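Local coordinates for protein CEP104 (Gallus gallus, PDB 5JO8) that is a centriolar protein whose TOG domain probably binds tubulin or microtubules, as related TOG domains do, at residues V231-V234 / A235-I239; N215-K218 / F219-A223; P76-D79 / L80-L84. All coordinates share one frame; numbering follows the deposited sequence.

Contact 1 (V231-V234 / A235-I239); sequences VRDV and ALRII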
loop_
_atom_site.group_PDB
_atom_site.type_symbol
_atom_site.label_atom_id
_atom_site.label_comp_id
_atom_site.label_asym_id
_atom_site.label_seq_id
_atom_site.Cartn_x
_atom_site.Cartn_y
_atom_site.Cartn_z
ATOM N N VAL A 231 -7.520 9.275 15.551
ATOM C CA VAL A 231 -6.205 9.199 14.908
ATOM C C VAL A 231 -5.073 9.381 15.922
ATOM O O VAL A 231 -4.123 8.589 15.970
ATOM C CB VAL A 231 -6.082 10.233 13.780
ATOM C CG1 VAL A 231 -4.695 10.144 13.128
ATOM C CG2 VAL A 231 -7.168 10.030 12.740
ATOM N N ARG A 232 -5.174 10.425 16.741
ATOM C CA ARG A 232 -4.165 10.671 17.759
ATOM C C ARG A 232 -4.062 9.502 18.724
ATOM O O ARG A 232 -2.977 9.175 19.195
ATOM C CB ARG A 232 -4.473 11.957 18.546
ATOM C CG ARG A 232 -4.533 13.210 17.687
ATOM C CD ARG A 232 -4.612 14.480 18.525
ATOM N NE ARG A 232 -5.791 14.517 19.391
ATOM C CZ ARG A 232 -6.976 15.005 19.036
ATOM N NH1 ARG A 232 -7.979 15.010 19.906
ATOM N NH2 ARG A 232 -7.164 15.497 17.818
ATOM N N ASP A 233 -5.197 8.880 19.027
ATOM C CA ASP A 233 -5.206 7.784 19.979
ATOM C C ASP A 233 -4.414 6.576 19.475
ATOM O O ASP A 233 -3.704 5.937 20.249
ATOM C CB ASP A 233 -6.638 7.394 20.347
ATOM C CG ASP A 233 -6.695 6.247 21.337
ATOM O OD1 ASP A 233 -6.352 6.466 22.517
ATOM O OD2 ASP A 233 -7.088 5.130 20.938
ATOM N N VAL A 234 -4.495 6.278 18.174
ATOM C CA VAL A 234 -3.681 5.193 17.638
ATOM C C VAL A 234 -2.203 5.579 17.693
ATOM O O VAL A 234 -1.352 4.753 18.014
ATOM C CB VAL A 234 -4.091 4.796 16.216
ATOM C CG1 VAL A 234 -3.241 3.620 15.741
ATOM C CG2 VAL A 234 -5.567 4.443 16.183
ATOM N N ALA A 235 -1.907 6.841 17.394
ATOM C CA ALA A 235 -0.532 7.324 17.474
ATOM C C ALA A 235 0.037 7.140 18.886
ATOM O O ALA A 235 1.176 6.701 19.053
ATOM C CB ALA A 235 -0.450 8.775 17.021
ATOM N N LEU A 236 -0.782 7.425 19.901
ATOM C CA LEU A 236 -0.373 7.180 21.279
ATOM C C LEU A 236 -0.080 5.706 21.533
ATOM O O LEU A 236 0.917 5.371 22.159
ATOM C CB LEU A 236 -1.453 7.651 22.244
ATOM C CG LEU A 236 -1.681 9.150 22.325
ATOM C CD1 LEU A 236 -2.983 9.394 23.067
ATOM C CD2 LEU A 236 -0.510 9.812 23.038
ATOM N N ARG A 237 -0.956 4.826 21.060
ATOM C CA ARG A 237 -0.742 3.387 21.217
ATOM C C ARG A 237 0.574 2.937 20.601
ATOM O O ARG A 237 1.284 2.101 21.161
ATOM C CB ARG A 237 -1.892 2.588 20.605
ATOM C CG ARG A 237 -3.216 2.798 21.315
ATOM C CD ARG A 237 -4.125 1.585 21.157
ATOM N NE ARG A 237 -4.408 1.252 19.763
ATOM C CZ ARG A 237 -5.464 1.693 19.083
ATOM N NH1 ARG A 237 -6.341 2.501 19.666
ATOM N NH2 ARG A 237 -5.647 1.328 17.819
ATOM N N ILE A 238 0.913 3.510 19.449
ATOM C CA ILE A 238 2.151 3.170 18.771
ATOM C C ILE A 238 3.332 3.577 19.646
ATOM O O ILE A 238 4.266 2.800 19.852
ATOM C CB ILE A 238 2.193 3.834 17.386
ATOM C CG1 ILE A 238 1.245 3.124 16.413
ATOM C CG2 ILE A 238 3.612 3.844 16.819
ATOM C CD1 ILE A 238 0.961 3.917 15.154
ATOM N N ILE A 239 3.268 4.791 20.172
ATOM C CA ILE A 239 4.340 5.301 21.013
ATOM C C ILE A 239 4.479 4.490 22.304
ATOM O O ILE A 239 5.591 4.139 22.700
ATOM C CB ILE A 239 4.176 6.800 21.273
ATOM C CG1 ILE A 239 4.352 7.565 19.958
ATOM C CG2 ILE A 239 5.208 7.287 22.306
ATOM C CD1 ILE A 239 3.870 8.979 20.011
#
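Asp233 and Arg237 come together through their torsions: in the aspartate chi1 of 180° places CG beside the residue's own carbonyl carbon, and the end of the side chain swings toward Arg237, while chi1 of -65° sets the arginine CG beside its backbone N and runs the chain back toward the preceding turn, where a bend at chi3 lays the guanidinium over Val234. The result is an i, i+4 salt bridge on helix 229-245, one of the helices of this alpha-helical TOG domain, a fold built of HEAT-like helical pairs. Asp233 OD2 meets Arg237 NH1 at 3.0 Å, near the guanidinium plane and at its edge. The bridge runs through OD2, and the two planes are 68° apart; this is not a flat, two-pronged pair. Glu198 of helix 187-204 takes Arg237 NE in a second salt bridge, so the arginine lies between two acids that probably share its charge and limit its rotation.

Val234 lies beneath this polar group: its CA is 4.2 Å from the plane of the Arg237 guanidinium, over its centre, and its CG2 touches Arg237 NH2 at 3.5 Å. A beta-branched valine suits the place because one methyl serves the arginine while the other, CG1, meets CD1 of buried Ile238 at 4.3 Å. Both apolar residues also pack on helix 187-204. Ala235 is small enough to let helix 213-223 come close at Ala223. On another side of the helix, Leu236 carries its branched end to Leu266 and Leu270 of helix 265-276; its CG passes 3.4 Å from Arg232 O. Four successive i, i+4 backbone bonds join 231-234 to 235-239; the one nearest the C-terminus runs from Ile238 N to Val234 O at 3.0 Å.

Contact 2 (N215-K218 / F219-A223); sequences NVMK and FATGA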
loop_
_atom_site.group_PDB
_atom_site.type_symbol
_atom_site.label_atom_id
_atom_site.label_comp_id
_atom_site.label_asym_id
_atom_site.label_seq_id
_atom_site.Cartn_x
_atom_site.Cartn_y
_atom_site.Cartn_z
ATOM N N ASN A 215 11.963 6.355 12.343
ATOM C CA ASN A 215 10.898 6.620 11.369
ATOM C C ASN A 215 9.492 6.410 11.939
ATOM O O ASN A 215 8.566 7.131 11.587
ATOM C CB ASN A 215 11.124 5.996 9.967
ATOM C CG ASN A 215 11.026 4.472 9.937
ATOM O OD1 ASN A 215 10.399 3.845 10.797
ATOM N ND2 ASN A 215 11.601 3.869 8.891
ATOM N N VAL A 216 9.371 5.488 12.887
ATOM C CA VAL A 216 8.106 5.296 13.601
ATOM C C VAL A 216 7.794 6.492 14.500
ATOM O O VAL A 216 6.668 7.000 14.503
ATOM C CB VAL A 216 8.112 3.996 14.390
ATOM C CG1 VAL A 216 6.892 3.940 15.330
ATOM C CG2 VAL A 216 8.129 2.808 13.437
ATOM N N MET A 217 8.787 6.959 15.255
ATOM C CA MET A 217 8.571 8.120 16.108
ATOM C C MET A 217 8.260 9.387 15.311
ATOM O O MET A 217 7.429 10.193 15.716
ATOM C CB MET A 217 9.754 8.352 17.053
ATOM C CG MET A 217 9.787 7.407 18.247
ATOM S SD MET A 217 8.266 7.391 19.218
ATOM C CE MET A 217 8.452 8.920 20.116
ATOM N N LYS A 218 8.941 9.573 14.181
ATOM C CA LYS A 218 8.630 10.720 13.342
ATOM C C LYS A 218 7.172 10.654 12.881
ATOM O O LYS A 218 6.421 11.624 12.991
ATOM C CB LYS A 218 9.573 10.801 12.140
ATOM C CG LYS A 218 9.125 11.814 11.118
ATOM C CD LYS A 218 10.051 11.860 9.921
ATOM C CE LYS A 218 11.308 12.664 10.212
ATOM N NZ LYS A 218 12.367 11.882 10.913
ATOM N N PHE A 219 6.771 9.486 12.389
ATOM C CA PHE A 219 5.393 9.287 11.945
ATOM C C PHE A 219 4.375 9.495 13.068
ATOM O O PHE A 219 3.431 10.277 12.927
ATOM C CB PHE A 219 5.218 7.893 11.335
ATOM C CG PHE A 219 3.788 7.548 11.035
ATOM C CD1 PHE A 219 3.162 8.044 9.903
ATOM C CD2 PHE A 219 3.048 6.749 11.911
ATOM C CE1 PHE A 219 1.832 7.738 9.631
ATOM C CE2 PHE A 219 1.722 6.438 11.645
ATOM C CZ PHE A 219 1.114 6.927 10.504
ATOM N N ALA A 220 4.577 8.794 14.181
ATOM C CA ALA A 220 3.624 8.818 15.291
ATOM C C ALA A 220 3.504 10.207 15.905
ATOM O O ALA A 220 2.398 10.649 16.221
ATOM C CB ALA A 220 4.021 7.800 16.351
ATOM N N THR A 221 4.626 10.905 16.070
ATOM C CA THR A 221 4.550 12.222 16.685
ATOM C C THR A 221 3.877 13.198 15.718
ATOM O O THR A 221 3.166 14.113 16.138
ATOM C CB THR A 221 5.922 12.749 17.180
ATOM O OG1 THR A 221 6.848 12.803 16.091
ATOM C CG2 THR A 221 6.485 11.853 18.282
ATOM N N GLY A 222 4.072 12.983 14.423
ATOM C CA GLY A 222 3.340 13.746 13.431
ATOM C C GLY A 222 1.843 13.515 13.557
ATOM O O GLY A 222 1.053 14.460 13.522
ATOM N N ALA A 223 1.457 12.250 13.714
ATOM C CA ALA A 223 0.049 11.879 13.818
ATOM C C ALA A 223 -0.626 12.436 15.081
ATOM O O ALA A 223 -1.846 12.570 15.116
ATOM C CB ALA A 223 -0.114 10.353 13.747
#
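Phe219 has a flat ring with the carbonyl oxygen of Val216, one turn earlier, near its plane at the edge. The stretch is the greater part of the alpha-helix 213-223 in the helical array of the TOG domain. The ring extends to Arg193, Val194 and Val197; a large aromatic suits a place where the side chain has to span from this helix to helix 187-204. Its CB stays near the backbone, 3.4 Å from Asn215 O. The flat amide of Asn215 itself bonds outside the stretch, OD1 to Thr212 N and ND2 to Gly210 O.

Another flat group is the carbonyl of Met217, approached from opposite faces by two donors of one residue. Thr221 N donates to Met217 O at 2.9 Å. Thr221 OG1 donates to the same Met217 O at 2.7 Å. With chi1 58°, OG1 sits between the backbone N and the carbonyl carbon of its own residue, and from there turns back to the preceding turn. The hydroxyl thus spends its proton within the helix, and the methyl is turned to packing: Thr221 CG2 touches Met217 CE at 4.0 Å, the side chains crossing at about a right angle. Met217, flexible and bent at chi2 and chi3, also meets Ile250 and Tyr253 of helix 247-253. Ala220's small methyl suits the close approach of helix 229-245 at Ile238; its CB lies 3.3 Å from Val216 O.

Contact 3 (P76-D79 / L80-L84); sequences PKED and LRNML
The first turns of helix 77-94, begun by Pro76 at the N-cap position, carry an i, i+3 salt bridge between Glu78 and Arg81. Both arginine donors go to a single oxygen: Arg81 NH2 reaches Glu78 OE1 at 2.7 Å on the oxygen's anti lone pair. Arg81 NE meets the same Glu78 OE1 at 3.0 Å from above the carboxylate plane, and at 139° its N-H...O angle is the less straight of the two. The guanidinium approaches side-on, its plane 55° from that of the carboxylate. Bent at chi3, the arginine folds back so that Lys77 O lies 3.8 Å above the guanidinium plane, over its centre. Were Arg81 replaced by an alanine, the Glu78 carboxylate would probably lose its charged mate and be free to turn. Nearby, a water donates to Asp79 OD1 at 2.9 Å and accepts from Asn82 ND2 at 2.6 Å. Leu80 belongs to the buried side, packing on His121 and Met71. Acidic residues suit this end of a helix, where the first N-H groups point out without carbonyl partners in the helix: Glu78 and Asp79 are likely to interact favourably with the helix dipole, while Arg81 probably offsets their charge.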
loop_
_atom_site.group_PDB
_atom_site.type_symbol
_atom_site.label_atom_id
_atom_site.label_comp_id
_atom_site.label_asym_id
_atom_site.label_seq_id
_atom_site.Cartn_x
_atom_site.Cartn_y
_atom_site.Cartn_z
ATOM N N PRO A 76 11.537 -14.855 -24.189
ATOM C CA PRO A 76 12.664 -13.951 -23.931
ATOM C C PRO A 76 12.388 -13.054 -22.739
ATOM O O PRO A 76 11.249 -12.605 -22.561
ATOM C CB PRO A 76 12.745 -13.119 -25.211
ATOM C CG PRO A 76 12.273 -14.074 -26.272
ATOM C CD PRO A 76 11.149 -14.847 -25.613
ATOM N N LYS A 77 13.404 -12.823 -21.923
ATOM C CA LYS A 77 13.221 -12.058 -20.691
ATOM C C LYS A 77 12.676 -10.653 -20.922
ATOM O O LYS A 77 11.913 -10.141 -20.102
ATOM C CB LYS A 77 14.534 -11.984 -19.913
ATOM C CG LYS A 77 15.106 -13.338 -19.527
ATOM C CD LYS A 77 14.135 -14.137 -18.668
ATOM C CE LYS A 77 14.806 -15.373 -18.093
ATOM N NZ LYS A 77 13.847 -16.344 -17.510
ATOM N N GLU A 78 13.064 -10.028 -22.025
ATOM C CA GLU A 78 12.640 -8.669 -22.322
ATOM C C GLU A 78 11.130 -8.630 -22.566
ATOM O O GLU A 78 10.448 -7.697 -22.136
ATOM C CB GLU A 78 13.421 -8.119 -23.528
ATOM C CG GLU A 78 13.078 -6.687 -23.917
ATOM C CD GLU A 78 13.434 -5.661 -22.846
ATOM O OE1 GLU A 78 14.248 -5.974 -21.948
ATOM O OE2 GLU A 78 12.897 -4.534 -22.910
ATOM N N ASP A 79 10.621 -9.654 -23.246
ATOM C CA ASP A 79 9.192 -9.792 -23.498
ATOM C C ASP A 79 8.437 -10.009 -22.200
ATOM O O ASP A 79 7.375 -9.428 -21.990
ATOM C CB ASP A 79 8.902 -10.968 -24.428
ATOM C CG ASP A 79 9.441 -10.759 -25.833
ATOM O OD1 ASP A 79 9.804 -9.615 -26.188
ATOM O OD2 ASP A 79 9.483 -11.752 -26.587
ATOM N N LEU A 80 8.966 -10.875 -21.349
ATOM C CA LEU A 80 8.367 -11.080 -20.034
ATOM C C LEU A 80 8.369 -9.809 -19.184
ATOM O O LEU A 80 7.402 -9.546 -18.466
ATOM C CB LEU A 80 9.065 -12.209 -19.292
ATOM C CG LEU A 80 8.972 -13.604 -19.921
ATOM C CD1 LEU A 80 10.068 -14.479 -19.340
ATOM C CD2 LEU A 80 7.585 -14.221 -19.698
ATOM N N ARG A 81 9.437 -9.015 -19.249
ATOM C CA ARG A 81 9.468 -7.742 -18.518
ATOM C C ARG A 81 8.434 -6.775 -19.067
ATOM O O ARG A 81 7.697 -6.158 -18.307
ATOM C CB ARG A 81 10.840 -7.067 -18.627
ATOM C CG ARG A 81 11.909 -7.545 -17.669
ATOM C CD ARG A 81 13.189 -6.697 -17.819
ATOM N NE ARG A 81 13.895 -6.902 -19.092
ATOM C CZ ARG A 81 14.825 -7.834 -19.299
ATOM N NH1 ARG A 81 15.164 -8.675 -18.329
ATOM N NH2 ARG A 81 15.412 -7.940 -20.488
ATOM N N ASN A 82 8.397 -6.617 -20.384
ATOM C CA ASN A 82 7.438 -5.707 -21.003
ATOM C C ASN A 82 6.007 -6.111 -20.666
ATOM O O ASN A 82 5.144 -5.261 -20.452
ATOM C CB ASN A 82 7.629 -5.663 -22.520
ATOM C CG ASN A 82 8.943 -5.047 -22.916
ATOM O OD1 ASN A 82 9.542 -4.290 -22.148
ATOM N ND2 ASN A 82 9.403 -5.362 -24.120
ATOM N N MET A 83 5.758 -7.411 -20.627
ATOM C CA MET A 83 4.433 -7.897 -20.288
ATOM C C MET A 83 4.078 -7.570 -18.842
ATOM O O MET A 83 2.947 -7.186 -18.558
ATOM C CB MET A 83 4.339 -9.395 -20.528
ATOM C CG MET A 83 2.939 -9.924 -20.398
ATOM S SD MET A 83 2.841 -11.641 -20.930
ATOM C CE MET A 83 3.435 -11.508 -22.612
ATOM N N LEU A 84 5.040 -7.733 -17.936
ATOM C CA LEU A 84 4.825 -7.372 -16.540
ATOM C C LEU A 84 4.515 -5.891 -16.450
ATOM O O LEU A 84 3.593 -5.490 -15.739
ATOM C CB LEU A 84 6.053 -7.698 -15.684
ATOM C CG LEU A 84 5.985 -7.271 -14.208
ATOM C CD1 LEU A 84 6.819 -8.194 -13.357
ATOM C CD2 LEU A 84 6.416 -5.817 -13.977
HETATM O O HOH W 1 8.318 -7.169 -25.682
#

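Overall arrangement
Contacts 1 and 2 are neighbours on helices that follow each other in the chain, 229-245 and 213-223, with centres about 9 Å apart. They meet through small and branched apolar groups: Ile239 CG1 lies 3.6 Å from Ala220 CB, and Ala235 CB lies 3.5 Å from Ala220 O. A third helix, 187-204, ties them together at one residue, Val194, which touches both Val234 of contact 1 and Phe219 of contact 2. Contact 3, earlier in the chain, sits on the opposite side of the chain's centre, its centre about 44 Å from that of contact 1 and about 40 Å from that of contact 2. The three thus sample two distant regions of one elongated helical domain.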